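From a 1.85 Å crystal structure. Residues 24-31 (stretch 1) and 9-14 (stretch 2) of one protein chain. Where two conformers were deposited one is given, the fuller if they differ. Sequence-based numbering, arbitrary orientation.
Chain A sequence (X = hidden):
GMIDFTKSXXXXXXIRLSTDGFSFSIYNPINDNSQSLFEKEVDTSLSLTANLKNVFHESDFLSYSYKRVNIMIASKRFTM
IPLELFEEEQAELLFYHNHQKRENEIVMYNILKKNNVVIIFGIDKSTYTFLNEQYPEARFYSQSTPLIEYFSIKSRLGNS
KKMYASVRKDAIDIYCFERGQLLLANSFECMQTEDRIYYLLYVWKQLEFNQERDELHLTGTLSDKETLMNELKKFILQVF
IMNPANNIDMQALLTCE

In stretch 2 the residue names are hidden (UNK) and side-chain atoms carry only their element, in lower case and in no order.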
# COMPACT_ATOMS: atom_id res chain seq x y z
N PHE A 24 1.58 12.29 -4.87
CA PHE A 24 2.46 13.06 -4.05
C PHE A 24 1.63 13.89 -3.06
O PHE A 24 0.61 14.46 -3.44
CB PHE A 24 3.26 14.03 -4.91
CG PHE A 24 4.03 13.38 -6.02
CD1 PHE A 24 3.44 13.14 -7.24
CD2 PHE A 24 5.34 13.03 -5.84
CE1 PHE A 24 4.17 12.54 -8.27
CE2 PHE A 24 6.07 12.45 -6.84
CZ PHE A 24 5.48 12.19 -8.05
N SER A 25 2.06 13.97 -1.81
CA SER A 25 1.38 14.82 -0.84
C SER A 25 2.41 15.49 0.06
O SER A 25 3.48 14.93 0.33
CB SER A 25 0.36 14.08 -0.02
OG SER A 25 1.01 13.11 0.76
N ILE A 26 2.07 16.67 0.51
CA ILE A 26 2.90 17.47 1.39
C ILE A 26 2.12 17.64 2.69
O ILE A 26 0.96 18.04 2.66
CB ILE A 26 3.29 18.82 0.71
CG1 ILE A 26 4.22 18.53 -0.47
CG2 ILE A 26 3.99 19.73 1.71
CD1 ILE A 26 4.78 19.75 -1.17
N TYR A 27 2.74 17.27 3.81
CA TYR A 27 2.19 17.35 5.14
C TYR A 27 2.94 18.41 5.95
O TYR A 27 4.17 18.40 6.00
CB TYR A 27 2.26 15.99 5.85
CG TYR A 27 1.96 16.05 7.33
CD1 TYR A 27 0.66 16.20 7.80
CD2 TYR A 27 2.98 15.95 8.27
CE1 TYR A 27 0.38 16.25 9.15
CE2 TYR A 27 2.71 16.00 9.63
CZ TYR A 27 1.42 16.16 10.06
OH TYR A 27 1.17 16.23 11.40
N ASN A 28 2.17 19.32 6.56
CA ASN A 28 2.65 20.42 7.38
C ASN A 28 2.37 20.06 8.83
O ASN A 28 1.22 20.07 9.22
CB ASN A 28 1.92 21.72 6.99
CG ASN A 28 2.35 22.93 7.82
OD1 ASN A 28 3.01 22.79 8.85
ND2 ASN A 28 1.96 24.12 7.38
N PRO A 29 3.40 19.72 9.62
CA PRO A 29 3.13 19.39 11.04
C PRO A 29 2.95 20.62 11.92
O PRO A 29 2.45 20.49 13.02
CB PRO A 29 4.41 18.68 11.50
CG PRO A 29 5.49 19.35 10.69
CD PRO A 29 4.84 19.64 9.32
N ILE A 30 3.37 21.80 11.44
CA ILE A 30 3.29 23.04 12.21
C ILE A 30 1.83 23.44 12.40
O ILE A 30 1.39 23.67 13.53
CB ILE A 30 4.11 24.22 11.57
CG1 ILE A 30 5.59 23.84 11.38
CG2 ILE A 30 4.02 25.43 12.42
CD1 ILE A 30 6.33 23.34 12.66
N ASN A 31 1.06 23.54 11.32
CA ASN A 31 -0.36 23.86 11.44
C ASN A 31 -1.23 22.59 11.34
O ASN A 31 -2.45 22.68 11.43
CB ASN A 31 -0.79 24.88 10.40
CG ASN A 31 -0.80 24.32 9.02
OD1 ASN A 31 -0.67 23.10 8.85
ND2 ASN A 31 -0.96 25.18 8.02
N UNK A 9 11.31 22.98 4.00
CA UNK A 9 12.25 22.35 4.95
C UNK A 9 11.61 21.92 6.27
O UNK A 9 12.24 21.17 7.04
c UNK A 9 13.48 23.24 5.21
c UNK A 9 14.39 23.29 3.98
c UNK A 9 15.65 24.11 4.17
n UNK A 9 14.80 26.06 2.88
c UNK A 9 15.34 25.60 4.20
N UNK A 10 10.41 22.41 6.56
CA UNK A 10 9.65 21.95 7.73
C UNK A 10 8.61 20.86 7.41
O UNK A 10 7.99 20.32 8.33
o UNK A 10 8.48 25.97 9.06
n UNK A 10 9.18 25.25 11.12
c UNK A 10 9.11 25.16 9.77
c UNK A 10 9.84 24.03 9.13
c UNK A 10 8.91 23.12 8.36
N UNK A 11 8.42 20.55 6.13
CA UNK A 11 7.35 19.68 5.69
C UNK A 11 7.82 18.30 5.23
O UNK A 11 9.00 18.08 4.97
c UNK A 11 5.18 23.89 4.05
c UNK A 11 6.01 21.74 4.87
o UNK A 11 4.44 25.60 5.56
c UNK A 11 6.53 20.35 4.59
c UNK A 11 5.70 22.60 3.83
c UNK A 11 4.94 24.32 5.35
c UNK A 11 5.73 22.18 6.17
c UNK A 11 5.23 23.48 6.41
N UNK A 12 6.84 17.40 5.18
CA UNK A 12 7.06 16.01 4.81
C UNK A 12 6.46 15.77 3.44
O UNK A 12 5.29 16.07 3.23
o UNK A 12 7.11 15.22 7.11
c UNK A 12 6.61 13.55 5.45
c UNK A 12 6.45 15.04 5.86
N UNK A 13 7.26 15.24 2.53
CA UNK A 13 6.80 14.86 1.20
C UNK A 13 6.56 13.36 1.20
O UNK A 13 7.45 12.62 1.59
c UNK A 13 8.91 14.97 -2.12
c UNK A 13 7.65 14.73 -1.30
c UNK A 13 7.89 15.14 0.17
c UNK A 13 6.44 15.49 -1.83
N UNK A 14 5.40 12.92 0.74
CA UNK A 14 5.10 11.48 0.65
C UNK A 14 4.83 11.19 -0.81
O UNK A 14 4.10 11.94 -1.47
o UNK A 14 4.25 11.27 2.89
c UNK A 14 3.95 11.05 1.53
O HOH W 1 4.07 26.43 8.22

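Position 9 carries four carbons in a row ending in a nitrogen. No branch or ring is present. The side chain is out of reach of stretch 1 and touches nothing there. The linear chain with a terminal nitrogen is lysine, so this is Lys9. It is exposed and lies in a 3-10 segment.

Position 10 has three carbons, the third bearing one oxygen and one nitrogen. That is an amide at the end of a two-carbon spacer. Its CA-to-CB bond points toward stretch 1, where the side chain lies beside Ile30. The residue is Gln10. Its atom NE2 is 3.8 Å from Ile30 CD1, a van der Waals contact. The backbone also takes part: Gln10 O is 3.4 Å from Pro29 CD.

Position 11 shows one carbon, then a ring of six carbons bearing one oxygen. The ring lies by Asn28 and Pro29, and the CB of position 11 is 3.9 Å from Ile26 CG2. A six-carbon ring with an oxygen is a phenol, so this is Tyr11. Its CA-to-CB bond points sideways, but the end of the side chain comes nearer to stretch 1. Tyr11 CE1 is 3.3 Å from Asn28 CG, and Asn28 CB lies 4.2 Å from the centroid of the Tyr11 ring, an off-centre CH-pi contact. Tyr11 CD1 is 4.1 Å from Pro29 CD. A water joins the polar ends: it is 2.8 Å from Tyr11 OH and accepts a hydrogen bond from Asn28 ND2 at 3.2 Å.

Position 12 has one carbon carrying one oxygen and one carbon. The branch is at CB, which sits 4.3 Å from Tyr27 CB and near the plane of the Tyr27 ring, at its edge. A hydroxyl and a methyl on CB make this Thr12. Its backbone pairs with Tyr27 in both directions: Thr12 N to Tyr27 O at 3.0 Å, and Tyr27 N to Thr12 O at 2.9 Å.

Position 13 has four carbons, forked at the second. The side chain is purely apolar and packs on Ile26. A fork one carbon beyond CB identifies Leu13. Leu13 CD1 is 4.0 Å from Ile26 CG1.

Position 14 has one carbon, then one oxygen. Its CB is 3.7 Å from Ser25 OG. This is Ser14, whose hydroxyl is hydrogen-bonded elsewhere in the structure. Its backbone bonds to Ser25 twice: Ser14 N to Ser25 O at 2.8 Å, and Ser25 N to Ser14 O at 2.9 Å.

The contact is an antiparallel strand pair. Four backbone hydrogen bonds set the register, and the non-hydrogen-bonded pair Ile26 and Leu13 lies between the two bonded pairs. Alternation puts Ile26 and Leu13 on one face. Ser25, Tyr27, Thr12 and Ser14 share the other. Beyond the paired strands, Tyr11 extends the contact by packing on Asn28 and Pro29. Asn28 OD1 accepts from Asn31 N at 3.2 Å, which ties its side chain to the turn that follows.

Stretch 2 (9-14) KQYTLS
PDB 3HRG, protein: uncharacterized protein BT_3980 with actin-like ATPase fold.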